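Local coordinates for neurogenic locus protein delta (Drosophila melanogaster, PDB 7ALK) that acts as a ligand for the Notch receptor and is required to separate neural from epidermal cell lineages, here as its C2, DSL and first EGF domains, at residues Leu36-Thr41 with Leu70-Val75; Leu125-Leu130 with Gln150-Glu155; Asn165-Gly170 with Ser185-Thr190; Leu136-Glu141 with Val160-Asn165; Glu5-Tyr10 with Thr89-Phe94. All blocks are in the same frame, centred on the assembly; numbering follows the deposited sequence.

Contact 1: residues Leu36-Thr41 with Leu70-Val75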
# COMPACT_ATOMS: atom_id res chain seq x y z
N LEU A 36 26.60 26.65 0.67
CA LEU A 36 26.76 26.57 2.12
C LEU A 36 25.39 26.63 2.77
O LEU A 36 24.68 27.63 2.63
CB LEU A 36 27.64 27.71 2.64
CG LEU A 36 29.07 27.80 2.12
CD1 LEU A 36 29.66 29.18 2.38
CD2 LEU A 36 29.93 26.71 2.75
N GLY A 37 25.02 25.57 3.49
CA GLY A 37 23.78 25.59 4.25
C GLY A 37 22.91 24.35 4.08
O GLY A 37 22.03 24.10 4.91
N SER A 38 23.15 23.59 3.01
CA SER A 38 22.41 22.36 2.71
C SER A 38 20.93 22.62 2.48
O SER A 38 20.45 23.75 2.63
CB SER A 38 22.60 21.33 3.83
OG SER A 38 21.85 21.68 4.98
N CYS A 39 20.19 21.58 2.11
CA CYS A 39 18.79 21.69 1.70
C CYS A 39 17.93 20.83 2.62
O CYS A 39 17.92 19.60 2.49
CB CYS A 39 18.62 21.27 0.24
SG CYS A 39 17.23 22.05 -0.60
N LYS A 40 17.20 21.47 3.53
CA LYS A 40 16.34 20.76 4.47
C LYS A 40 15.08 20.31 3.74
O LYS A 40 14.19 21.11 3.45
CB LYS A 40 16.00 21.66 5.66
CG LYS A 40 17.21 22.41 6.20
CD LYS A 40 17.15 22.58 7.71
CE LYS A 40 17.34 21.25 8.42
NZ LYS A 40 17.31 21.40 9.90
N THR A 41 15.01 19.01 3.44
CA THR A 41 14.06 18.48 2.47
C THR A 41 12.83 17.88 3.15
O THR A 41 12.96 16.99 4.00
CB THR A 41 14.73 17.43 1.59
OG1 THR A 41 15.89 17.99 0.97
CG2 THR A 41 13.77 16.94 0.51
N LEU A 70 12.73 15.41 6.75
CA LEU A 70 13.35 14.11 6.95
C LEU A 70 14.88 14.16 6.93
O LEU A 70 15.52 13.37 7.63
CB LEU A 70 12.88 13.12 5.88
CG LEU A 70 11.37 12.87 5.82
CD1 LEU A 70 11.07 11.70 4.90
CD2 LEU A 70 10.81 12.62 7.21
N GLY A 71 15.47 15.06 6.16
CA GLY A 71 16.91 15.11 6.09
C GLY A 71 17.41 16.36 5.41
O GLY A 71 16.67 17.33 5.25
N GLU A 72 18.68 16.32 5.02
CA GLU A 72 19.34 17.44 4.36
C GLU A 72 20.03 16.95 3.10
O GLU A 72 20.70 15.91 3.11
CB GLU A 72 20.37 18.11 5.28
CG GLU A 72 19.78 18.70 6.55
CD GLU A 72 20.83 19.34 7.43
OE1 GLU A 72 22.02 18.99 7.29
OE2 GLU A 72 20.47 20.19 8.27
N ASN A 73 19.86 17.71 2.01
CA ASN A 73 20.44 17.37 0.71
C ASN A 73 20.03 15.96 0.29
O ASN A 73 18.84 15.66 0.18
CB ASN A 73 21.96 17.51 0.74
CG ASN A 73 22.41 18.95 0.54
OD1 ASN A 73 21.62 19.88 0.65
ND2 ASN A 73 23.69 19.13 0.23
N SER A 74 21.01 15.09 0.07
CA SER A 74 20.71 13.70 -0.27
C SER A 74 20.26 12.95 0.98
O SER A 74 20.88 13.07 2.04
CB SER A 74 21.93 13.03 -0.90
OG SER A 74 23.11 13.32 -0.17
N VAL A 75 19.19 12.17 0.85
CA VAL A 75 18.52 11.56 1.99
C VAL A 75 18.29 10.07 1.72
O VAL A 75 17.82 9.70 0.64
CB VAL A 75 17.17 12.25 2.28
CG1 VAL A 75 16.40 11.51 3.37
CG2 VAL A 75 17.39 13.71 2.67

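Contact 2: residues Leu125-Leu130 with Gln150-Glu155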
# COMPACT_ATOMS: atom_id res chain seq x y z
N LEU A 125 11.32 26.52 -0.68
CA LEU A 125 11.64 26.53 -2.11
C LEU A 125 11.38 25.14 -2.68
O LEU A 125 11.84 24.14 -2.11
CB LEU A 125 13.10 26.93 -2.35
CG LEU A 125 13.57 28.29 -1.82
CD1 LEU A 125 15.08 28.42 -1.99
CD2 LEU A 125 12.85 29.42 -2.53
N LEU A 126 10.65 25.08 -3.79
CA LEU A 126 10.35 23.81 -4.43
C LEU A 126 11.60 23.26 -5.11
O LEU A 126 12.17 23.91 -5.99
CB LEU A 126 9.23 23.99 -5.45
CG LEU A 126 8.99 22.83 -6.42
CD1 LEU A 126 8.44 21.61 -5.69
CD2 LEU A 126 8.06 23.25 -7.55
N ILE A 127 12.02 22.06 -4.71
CA ILE A 127 13.22 21.45 -5.27
C ILE A 127 12.91 20.67 -6.54
O ILE A 127 13.55 20.87 -7.58
CB ILE A 127 13.90 20.55 -4.22
CG1 ILE A 127 13.91 21.22 -2.85
CG2 ILE A 127 15.31 20.21 -4.65
CD1 ILE A 127 14.40 20.31 -1.74
N GLN A 128 11.93 19.77 -6.49
CA GLN A 128 11.61 18.93 -7.64
C GLN A 128 10.14 18.54 -7.58
O GLN A 128 9.56 18.40 -6.49
CB GLN A 128 12.49 17.68 -7.68
CG GLN A 128 12.33 16.85 -8.95
CD GLN A 128 13.14 15.57 -8.92
OE1 GLN A 128 14.05 15.42 -8.12
NE2 GLN A 128 12.80 14.64 -9.81
N ARG A 129 9.55 18.35 -8.75
CA ARG A 129 8.17 17.90 -8.89
C ARG A 129 8.10 16.80 -9.94
O ARG A 129 8.68 16.94 -11.02
CB ARG A 129 7.25 19.06 -9.28
CG ARG A 129 5.80 18.66 -9.49
CD ARG A 129 5.02 19.76 -10.19
NE ARG A 129 5.16 21.03 -9.49
CZ ARG A 129 4.22 21.56 -8.72
NH1 ARG A 129 3.06 20.96 -8.53
NH2 ARG A 129 4.46 22.72 -8.11
N LEU A 130 7.40 15.72 -9.62
CA LEU A 130 7.23 14.61 -10.54
C LEU A 130 5.76 14.20 -10.59
O LEU A 130 5.04 14.28 -9.58
CB LEU A 130 8.10 13.41 -10.14
CG LEU A 130 7.87 12.72 -8.80
CD1 LEU A 130 6.91 11.54 -8.92
CD2 LEU A 130 9.20 12.26 -8.21
N GLN A 150 17.36 18.14 -13.26
CA GLN A 150 18.65 18.71 -13.63
C GLN A 150 19.71 18.44 -12.56
O GLN A 150 20.87 18.16 -12.89
CB GLN A 150 18.51 20.22 -13.86
CG GLN A 150 19.77 20.89 -14.40
CD GLN A 150 19.99 20.63 -15.88
OE1 GLN A 150 19.08 20.20 -16.59
NE2 GLN A 150 21.20 20.88 -16.35
N TYR A 151 19.32 18.50 -11.29
CA TYR A 151 20.24 18.26 -10.18
C TYR A 151 19.78 17.16 -9.24
O TYR A 151 20.63 16.48 -8.65
CB TYR A 151 20.44 19.54 -9.36
CG TYR A 151 20.97 20.72 -10.15
CD1 TYR A 151 22.30 20.78 -10.52
CD2 TYR A 151 20.13 21.77 -10.50
CE1 TYR A 151 22.79 21.86 -11.24
CE2 TYR A 151 20.61 22.85 -11.22
CZ TYR A 151 21.94 22.89 -11.58
OH TYR A 151 22.42 23.96 -12.30
N THR A 152 18.48 16.95 -9.08
CA THR A 152 17.95 16.06 -8.06
C THR A 152 17.43 14.77 -8.67
O THR A 152 17.09 14.70 -9.86
CB THR A 152 16.83 16.74 -7.26
OG1 THR A 152 15.83 17.23 -8.17
CG2 THR A 152 17.39 17.90 -6.46
N SER A 153 17.35 13.74 -7.83
CA SER A 153 16.86 12.43 -8.23
C SER A 153 16.11 11.81 -7.07
O SER A 153 16.61 11.80 -5.94
CB SER A 153 18.01 11.51 -8.67
OG SER A 153 17.55 10.19 -8.88
N LEU A 154 14.91 11.30 -7.34
CA LEU A 154 14.06 10.68 -6.32
C LEU A 154 13.71 9.27 -6.76
O LEU A 154 13.17 9.07 -7.85
CB LEU A 154 12.80 11.51 -6.08
CG LEU A 154 11.79 10.90 -5.10
CD1 LEU A 154 12.45 10.59 -3.77
CD2 LEU A 154 10.61 11.83 -4.91
N GLU A 155 14.00 8.30 -5.90
CA GLU A 155 13.72 6.89 -6.17
C GLU A 155 12.62 6.41 -5.23
O GLU A 155 12.63 6.74 -4.04
CB GLU A 155 14.98 6.04 -6.00
CG GLU A 155 14.86 4.63 -6.56
CD GLU A 155 16.18 3.88 -6.51
OE1 GLU A 155 17.22 4.52 -6.26
OE2 GLU A 155 16.17 2.65 -6.72

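Contact 3: residues Asn165-Gly170 with Ser185-Thr190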
# COMPACT_ATOMS: atom_id res chain seq x y z
N ASN A 165 -8.33 -10.28 4.49
CA ASN A 165 -9.63 -10.92 4.26
C ASN A 165 -10.40 -10.29 3.10
O ASN A 165 -11.62 -10.45 3.01
CB ASN A 165 -10.49 -10.90 5.53
CG ASN A 165 -9.97 -11.84 6.60
OD1 ASN A 165 -9.41 -12.90 6.29
ND2 ASN A 165 -10.15 -11.46 7.86
N TYR A 166 -9.71 -9.58 2.21
CA TYR A 166 -10.32 -9.01 1.02
C TYR A 166 -9.59 -9.53 -0.21
O TYR A 166 -8.40 -9.27 -0.38
CB TYR A 166 -10.30 -7.48 1.06
CG TYR A 166 -11.46 -6.88 1.81
CD1 TYR A 166 -12.69 -6.69 1.18
CD2 TYR A 166 -11.35 -6.50 3.14
CE1 TYR A 166 -13.76 -6.15 1.86
CE2 TYR A 166 -12.42 -5.96 3.83
CZ TYR A 166 -13.62 -5.78 3.18
OH TYR A 166 -14.69 -5.24 3.86
N TYR A 167 -10.31 -10.26 -1.05
CA TYR A 167 -9.78 -10.83 -2.28
C TYR A 167 -10.46 -10.19 -3.48
O TYR A 167 -11.42 -9.42 -3.34
CB TYR A 167 -9.98 -12.35 -2.30
CG TYR A 167 -9.31 -13.09 -1.16
CD1 TYR A 167 -9.90 -13.15 0.09
CD2 TYR A 167 -8.10 -13.74 -1.35
CE1 TYR A 167 -9.29 -13.83 1.14
CE2 TYR A 167 -7.48 -14.43 -0.31
CZ TYR A 167 -8.09 -14.47 0.93
OH TYR A 167 -7.48 -15.14 1.96
N GLY A 168 -9.96 -10.51 -4.66
CA GLY A 168 -10.53 -10.03 -5.91
C GLY A 168 -9.56 -9.15 -6.66
O GLY A 168 -8.38 -9.02 -6.32
N SER A 169 -10.08 -8.53 -7.72
CA SER A 169 -9.28 -7.66 -8.57
C SER A 169 -9.39 -6.19 -8.17
O SER A 169 -8.43 -5.44 -8.35
CB SER A 169 -9.70 -7.81 -10.04
OG SER A 169 -8.89 -7.02 -10.88
N GLY A 170 -10.54 -5.77 -7.65
CA GLY A 170 -10.70 -4.45 -7.09
C GLY A 170 -10.63 -4.40 -5.58
O GLY A 170 -10.94 -3.35 -5.00
N SER A 185 -13.25 -24.00 6.18
CA SER A 185 -12.99 -23.64 4.79
C SER A 185 -11.87 -22.61 4.72
O SER A 185 -11.52 -21.97 5.71
CB SER A 185 -14.25 -23.09 4.13
OG SER A 185 -14.78 -22.01 4.88
N THR A 186 -11.32 -22.46 3.52
CA THR A 186 -10.38 -21.41 3.15
C THR A 186 -10.99 -20.59 2.01
O THR A 186 -12.15 -20.77 1.64
CB THR A 186 -9.02 -22.00 2.77
OG1 THR A 186 -9.08 -22.52 1.44
CG2 THR A 186 -8.62 -23.10 3.73
N CYS A 187 -10.19 -19.69 1.44
CA CYS A 187 -10.62 -18.85 0.33
C CYS A 187 -9.69 -19.03 -0.87
O CYS A 187 -8.50 -19.33 -0.72
CB CYS A 187 -10.65 -17.37 0.72
SG CYS A 187 -11.69 -16.98 2.15
N SER A 188 -10.26 -18.84 -2.06
CA SER A 188 -9.50 -18.92 -3.30
C SER A 188 -8.81 -17.60 -3.59
O SER A 188 -8.55 -16.81 -2.67
CB SER A 188 -10.41 -19.32 -4.46
OG SER A 188 -11.44 -18.37 -4.64
N GLU A 189 -8.51 -17.34 -4.86
CA GLU A 189 -7.88 -16.08 -5.25
C GLU A 189 -8.89 -14.96 -5.48
O GLU A 189 -8.59 -13.79 -5.22
CB GLU A 189 -7.04 -16.26 -6.51
CG GLU A 189 -5.73 -17.01 -6.28
CD GLU A 189 -4.81 -16.96 -7.48
OE1 GLU A 189 -5.17 -16.30 -8.48
OE2 GLU A 189 -3.72 -17.57 -7.43
N THR A 190 -10.09 -15.29 -5.97
CA THR A 190 -11.12 -14.29 -6.20
C THR A 190 -12.04 -14.09 -5.00
O THR A 190 -12.85 -13.16 -5.01
CB THR A 190 -11.96 -14.66 -7.42
OG1 THR A 190 -12.52 -15.97 -7.25
CG2 THR A 190 -11.10 -14.65 -8.68

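Contact 4: residues Leu136-Glu141 with Val160-Asn165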
# COMPACT_ATOMS: atom_id res chain seq x y z
N LEU A 136 -2.45 0.84 -13.08
CA LEU A 136 -1.83 -0.02 -12.08
C LEU A 136 -2.79 -1.13 -11.67
O LEU A 136 -3.96 -0.86 -11.38
CB LEU A 136 -1.39 0.79 -10.86
CG LEU A 136 -0.61 0.04 -9.78
CD1 LEU A 136 0.47 -0.83 -10.40
CD2 LEU A 136 0.00 1.03 -8.80
N GLU A 137 -2.29 -2.35 -11.63
CA GLU A 137 -3.06 -3.53 -11.28
C GLU A 137 -2.75 -3.96 -9.85
O GLU A 137 -1.68 -3.66 -9.30
CB GLU A 137 -2.78 -4.68 -12.25
CG GLU A 137 -1.30 -5.05 -12.38
CD GLU A 137 -0.51 -4.07 -13.24
OE1 GLU A 137 -1.13 -3.20 -13.88
OE2 GLU A 137 0.74 -4.17 -13.27
N VAL A 138 -3.70 -4.67 -9.24
CA VAL A 138 -3.56 -5.12 -7.86
C VAL A 138 -2.58 -6.29 -7.82
O VAL A 138 -2.85 -7.36 -8.38
CB VAL A 138 -4.91 -5.51 -7.27
CG1 VAL A 138 -4.72 -6.29 -5.97
CG2 VAL A 138 -5.76 -4.28 -7.02
N SER A 139 -1.44 -6.08 -7.17
CA SER A 139 -0.41 -7.11 -7.06
C SER A 139 0.49 -6.79 -5.88
O SER A 139 0.66 -5.62 -5.52
CB SER A 139 0.41 -7.22 -8.35
OG SER A 139 1.58 -8.00 -8.14
N SER A 140 1.06 -7.83 -5.29
CA SER A 140 1.95 -7.66 -4.15
C SER A 140 3.35 -7.21 -4.54
O SER A 140 4.16 -6.94 -3.65
CB SER A 140 2.04 -8.97 -3.35
OG SER A 140 0.84 -9.23 -2.65
N GLU A 141 3.65 -7.12 -5.83
CA GLU A 141 4.98 -6.72 -6.28
C GLU A 141 5.08 -5.20 -6.34
O GLU A 141 4.13 -4.51 -6.72
CB GLU A 141 5.30 -7.33 -7.65
CG GLU A 141 4.53 -6.74 -8.82
CD GLU A 141 5.19 -7.03 -10.16
OE1 GLU A 141 6.41 -7.31 -10.16
OE2 GLU A 141 4.50 -6.99 -11.19
N VAL A 160 -0.38 -1.38 -5.22
CA VAL A 160 -1.69 -1.48 -4.60
C VAL A 160 -1.89 -2.92 -4.15
O VAL A 160 -1.69 -3.85 -4.94
CB VAL A 160 -2.82 -1.05 -5.55
CG1 VAL A 160 -4.12 -0.85 -4.78
CG2 VAL A 160 -2.44 0.20 -6.30
N THR A 161 -2.27 -3.10 -2.89
CA THR A 161 -2.52 -4.42 -2.33
C THR A 161 -3.83 -4.40 -1.56
O THR A 161 -4.20 -3.39 -0.96
CB THR A 161 -1.38 -4.87 -1.41
OG1 THR A 161 -1.14 -3.87 -0.41
CG2 THR A 161 -0.10 -5.11 -2.20
N CYS A 162 -4.52 -5.54 -1.58
CA CYS A 162 -5.80 -5.65 -0.88
C CYS A 162 -5.58 -5.77 0.62
O CYS A 162 -4.55 -6.26 1.08
CB CYS A 162 -6.59 -6.85 -1.40
SG CYS A 162 -6.96 -6.85 -3.17
N ASP A 163 -6.58 -5.32 1.38
CA ASP A 163 -6.53 -5.46 2.83
C ASP A 163 -6.73 -6.92 3.23
O ASP A 163 -7.01 -7.79 2.40
CB ASP A 163 -7.59 -4.58 3.49
CG ASP A 163 -7.23 -3.11 3.48
OD1 ASP A 163 -6.12 -2.77 3.00
OD2 ASP A 163 -8.04 -2.29 3.95
N LEU A 164 -6.57 -7.19 4.52
CA LEU A 164 -6.73 -8.54 5.03
C LEU A 164 -8.17 -9.00 4.84
O LEU A 164 -9.12 -8.22 5.00
CB LEU A 164 -6.34 -8.61 6.51
CG LEU A 164 -6.32 -10.00 7.15
CD1 LEU A 164 -5.21 -10.85 6.55
CD2 LEU A 164 -6.16 -9.89 8.66
N ASN A 165 -8.33 -10.28 4.49
CA ASN A 165 -9.63 -10.92 4.26
C ASN A 165 -10.40 -10.29 3.10
O ASN A 165 -11.62 -10.45 3.01
CB ASN A 165 -10.49 -10.90 5.53
CG ASN A 165 -9.97 -11.84 6.60
OD1 ASN A 165 -9.41 -12.90 6.29
ND2 ASN A 165 -10.15 -11.46 7.86

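Contact 5: residues Glu5-Tyr10 with Thr89-Phe94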
# COMPACT_ATOMS: atom_id res chain seq x y z
N GLU A 5 0.24 2.07 -1.59
CA GLU A 5 1.45 2.34 -0.82
C GLU A 5 2.52 2.94 -1.72
O GLU A 5 2.85 2.36 -2.77
CB GLU A 5 1.98 1.07 -0.16
CG GLU A 5 1.12 0.54 0.97
CD GLU A 5 1.55 -0.84 1.44
OE1 GLU A 5 2.10 -1.60 0.62
OE2 GLU A 5 1.34 -1.16 2.63
N LEU A 6 3.06 4.08 -1.31
CA LEU A 6 4.19 4.71 -1.99
C LEU A 6 5.35 4.77 -1.00
O LEU A 6 5.27 5.46 0.02
CB LEU A 6 3.84 6.11 -2.49
CG LEU A 6 5.02 6.97 -2.95
CD1 LEU A 6 5.78 6.29 -4.09
CD2 LEU A 6 4.56 8.35 -3.37
N ARG A 7 6.43 4.04 -1.30
CA ARG A 7 7.59 3.95 -0.43
C ARG A 7 8.75 4.72 -1.05
O ARG A 7 9.32 4.28 -2.05
CB ARG A 7 7.97 2.49 -0.18
CG ARG A 7 9.26 2.32 0.62
CD ARG A 7 9.52 0.86 0.94
NE ARG A 7 9.70 0.06 -0.27
CZ ARG A 7 9.80 -1.26 -0.28
NH1 ARG A 7 9.74 -1.97 0.84
NH2 ARG A 7 9.96 -1.90 -1.44
N LEU A 8 9.08 5.86 -0.45
CA LEU A 8 10.25 6.61 -0.89
C LEU A 8 11.52 5.92 -0.42
O LEU A 8 11.60 5.43 0.71
CB LEU A 8 10.19 8.04 -0.35
CG LEU A 8 8.84 8.74 -0.43
CD1 LEU A 8 8.82 9.97 0.45
CD2 LEU A 8 8.51 9.11 -1.87
N LYS A 9 12.53 5.87 -1.30
CA LYS A 9 13.78 5.20 -0.99
C LYS A 9 14.95 6.18 -0.87
O LYS A 9 15.54 6.30 0.21
CB LYS A 9 14.09 4.13 -2.04
CG LYS A 9 13.02 3.04 -2.13
CD LYS A 9 13.55 1.80 -2.83
CE LYS A 9 13.97 2.09 -4.26
NZ LYS A 9 14.50 0.88 -4.94
N TYR A 10 15.29 6.89 -1.94
CA TYR A 10 16.45 7.77 -1.92
C TYR A 10 16.16 9.04 -2.70
O TYR A 10 15.69 8.98 -3.84
CB TYR A 10 17.68 7.07 -2.51
CG TYR A 10 19.00 7.73 -2.16
CD1 TYR A 10 19.67 7.40 -1.00
CD2 TYR A 10 19.56 8.68 -3.00
CE1 TYR A 10 20.87 8.01 -0.67
CE2 TYR A 10 20.76 9.29 -2.69
CZ TYR A 10 21.41 8.95 -1.52
OH TYR A 10 22.61 9.55 -1.20
N THR A 89 5.47 7.87 8.56
CA THR A 89 5.38 6.45 8.24
C THR A 89 5.80 6.22 6.79
O THR A 89 5.29 6.89 5.88
CB THR A 89 3.96 5.92 8.47
OG1 THR A 89 3.57 6.18 9.82
CG2 THR A 89 3.91 4.42 8.21
N ASN A 90 6.71 5.28 6.58
CA ASN A 90 7.17 4.89 5.25
C ASN A 90 7.03 3.38 5.16
O ASN A 90 7.60 2.65 6.00
CB ASN A 90 8.62 5.32 5.03
CG ASN A 90 9.01 5.34 3.56
OD1 ASN A 90 8.17 5.21 2.68
ND2 ASN A 90 10.30 5.52 3.30
N PRO A 91 6.28 2.84 4.18
CA PRO A 91 5.59 3.51 3.07
C PRO A 91 4.38 4.35 3.49
O PRO A 91 3.79 4.12 4.55
CB PRO A 91 5.14 2.35 2.18
CG PRO A 91 5.97 1.18 2.61
CD PRO A 91 6.19 1.38 4.07
N ILE A 92 4.01 5.30 2.64
CA ILE A 92 2.82 6.12 2.84
C ILE A 92 1.63 5.39 2.24
O ILE A 92 1.69 4.91 1.10
CB ILE A 92 3.00 7.51 2.19
CG1 ILE A 92 4.34 8.12 2.62
CG2 ILE A 92 1.85 8.42 2.57
CD1 ILE A 92 4.63 9.45 1.97
N GLN A 93 0.54 5.31 3.00
CA GLN A 93 -0.62 4.52 2.62
C GLN A 93 -1.83 5.41 2.36
O GLN A 93 -2.20 6.22 3.22
CB GLN A 93 -0.97 3.49 3.70
CG GLN A 93 0.08 2.41 3.89
CD GLN A 93 -0.41 1.27 4.75
OE1 GLN A 93 -1.55 1.28 5.22
NE2 GLN A 93 0.44 0.28 4.97
N PHE A 94 -2.43 5.26 1.18
CA PHE A 94 -3.69 5.91 0.84
C PHE A 94 -4.77 4.84 0.71
O PHE A 94 -4.89 4.21 -0.35
CB PHE A 94 -3.57 6.71 -0.45
CG PHE A 94 -2.42 7.68 -0.47
CD1 PHE A 94 -1.16 7.27 -0.89
CD2 PHE A 94 -2.60 8.99 -0.08
CE1 PHE A 94 -0.11 8.16 -0.91
CE2 PHE A 94 -1.55 9.89 -0.10
CZ PHE A 94 -0.30 9.47 -0.51

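Contact 1: residues Leu36-Thr41 with Leu70-Val75
Thr41 and Gly71 form an antiparallel hydrogen-bonded pair, with Thr41 N giving a 3.0 Å bond to Gly71 O and Leu70 N a 3.2 Å bond to Thr41 O. One step on, Lys40 and Glu72 make the non-hydrogen-bonded pair, and beyond it Asn73 N donates to Cys39 O (2.8 Å). The Asn73 side chain reaches the same residue: OD1 accepts a weak bond from Cys39 N. Cys39 O has a second donor in Thr41 OG1 (3.0 Å), which stands over the carbonyl plane on the face opposite Asn73 N. OG1 is put there by a chi1 of -56°, anti to the carbonyl carbon. A valine in place of Thr41 would probably cost Cys39 O its hydroxyl donor, leaving Asn73 N without a counterpart on the other face. Lys40 and Glu72 run side by side in the same direction; Lys40 CE lies 3.3 Å from Glu72 OE2, while the salt bridge from Lys40 NZ to the same oxygen is long, at 3.8 Å. The Lys40 side chain lies about 5 Å from a fucose of the attached glycan. A disulfide ties Cys39 to Cys24. The arrangement begins an antiparallel edge pairing in the four-stranded sheet of the C2-like domain.

Contact 2: residues Leu125-Leu130 with Gln150-Glu155
Gln128 and Thr152 meet in the buried interior of the C2-like beta sandwich, where strand 124-135 of one sheet faces the start of strand 153-161 of the other. The strand segments are inclined at 51°, their axes 8.8 Å apart, so the contact rests on side chains. Gln128 is extended, with CG anti to the backbone N (chi1 -173°), and slides past Thr152 in the opposite direction until its OE1 accepts a hydrogen bond from Thr152 OG1 (2.5 Å, a short value of little weight at this resolution). The hydroxyl sits above the plane of the amide carbonyl, with a C=O...O angle of 115°. A leucine in place of Gln128 would probably leave the buried Thr152 hydroxyl without this acceptor. Flanking the polar pair, Ile127 CG2 touches Thr152 CG2 at 3.6 Å, their side chains crossing at about a right angle. Leu130 CD2 and Leu154 CD2 also meet at 3.6 Å in a similar perpendicular crossing. Ile127 and Gln128 form a classic beta bulge opposite Ala110, which lies on the adjoining strand 103-113. Phe11 of strand 3-12 packs on Ile127, Gln128, Thr152 and Leu154, while Val108 of strand 103-113 touches both leucines.

Contact 3: residues Asn165-Gly170 with Ser185-Thr190
Tyr167 receives the disulfide-bonded Cys187 on one face of its ring, without a hydrogen bond between the two segments. Cys187 CB lies over that face in a CH-pi contact, 4.2 Å from the ring centroid and 27° off the normal; its closest ring atom is CE1, at 3.8 Å. The sulfur is placed more obliquely, with SG 4.9 Å from the centroid, a sulfur-aromatic contact. Two backbone carbonyls also approach the side chain. Glu189 O comes to the ring edge near its plane and is 3.5 Å from Tyr167 CB, whereas Ser188 O approaches CD2 at an oblique angle (3.4 Å). Tyr167 CG stands anti to the carbonyl carbon (chi1 -60°), which starts the side chain toward 185-190. Beyond it, the backbone of Gly168 runs close to Thr190, their CA atoms 4.3 Å apart; its backbone angles (phi 117°) would jam a CB against the preceding carbonyl O and call for glycine. The Ser188 hydroxyl turns elsewhere and bonds to Glu192 N. Within the DSL domain the contact sets the two-stranded ribbon of 166-167 and 173-174 against the end of strand 183-187, the middle strand of a three-stranded sheet, and the Cys187-Cys175 disulfide links the same regions.

Contact 4: residues Leu136-Glu141 with Val160-Asn165
Val160 and Cys162 receive the apolar side chains of the 136-141 loop. Leu136 CD2 lies 3.6 Å from Val160 CG2, the two side chains crossing obliquely. Further on, Val138 CG1 rests on the sulfur of Cys162, also at 3.6 Å; this branch is anti to its backbone N (chi1 166°). Thr161 directs its methyl rather than its hydroxyl at the loop, with CG2 3.4 Å from Ser139 O and 3.8 Å from Ser140 CA. One backbone bond joins the two segments: Ser139 N donates to Val160 O (3.2 Å), nearly along the C=O axis. In the next shell, an ST turn shapes the loop, Ser139 OG accepting from Glu141 N at 3.2 Å with an almost straight N-H...O angle of 173°. Leu136 O is bound by the indole NH of Trp100, whose side chain also packs against Val160, and Phe4 touches both Leu136 and Val160. Thr161 is paired through its backbone with Ser3 on strand 3-12, while Cys162 is fixed by its disulfide to Cys171. The contact thus lies at the junction of the C2-like and DSL regions, where the last strand of the sandwich leads into the disulfide-rich chain and a C2 loop packs beside it.

Contact 5: residues Glu5-Tyr10 with Thr89-Phe94
Leu6 and Ile92 form the closely knit centre, an antiparallel hydrogen-bonded pair in which each residue donates its N to the other's O at 2.9 Å. Glu5 CA adds a CA-H...O contact to Ile92 O. On the buried face Leu6 and Ile92 both pack on Val45 of strand 40-48, so this side of the pair is closed by the facing sheet; Leu8 CD1 only approaches Ile92 CD1, at 4.5 Å. Strand pairing ends at the cis-proline Pro91, and the side chain of Asn90 takes over. With CG anti to its backbone N (chi1 -162°), Asn90 sends ND2 to Leu8 O at 2.9 Å, a straight bond (167°) on a carbonyl lone pair, and OD1 accepts a weaker one from Leu8 N. An amide thereby mimics the next backbone pair within the C2-like domain's curled antiparallel sheet, in which strand 3-12 is also bonded to strand 153-161. The opposite face is looser and partly solvent-exposed. There Arg7 lies alongside Pro91, Arg7 CB touching Pro91 CG at 3.7 Å, but its guanidinium turns off to a salt bridge with Asp157 and a cation-pi contact with Trp142. Glu5 and Gln93 run side by side, Glu5 CG 3.6 Å from Gln93 CG and the carboxylate and amide planes inclined at 47°. Glu5 OE1 is held by Arg159, and Gln93 is exposed to solvent.

From the N terminus, strand 3-12 is met first by contact 5, which closes a loop of 78 residues; contact 1, closing 28, is nested inside it and joins neighbouring strands of the other C2 sheet. Contact 2 follows in series, closes 19 residues and crosses from that sheet to strand 153-161. It touches contact 1 through Ile127 packing on Cys39, and contact 5 through the salt bridge of Glu155 with Lys9. Contact 4 closes 18 residues; it and contact 2 cross along the chain and share strand 153-161, contact 4 at the end leading into the DSL domain. Contact 3, closing 14, shares Asn165 with contact 4 and continues into that domain.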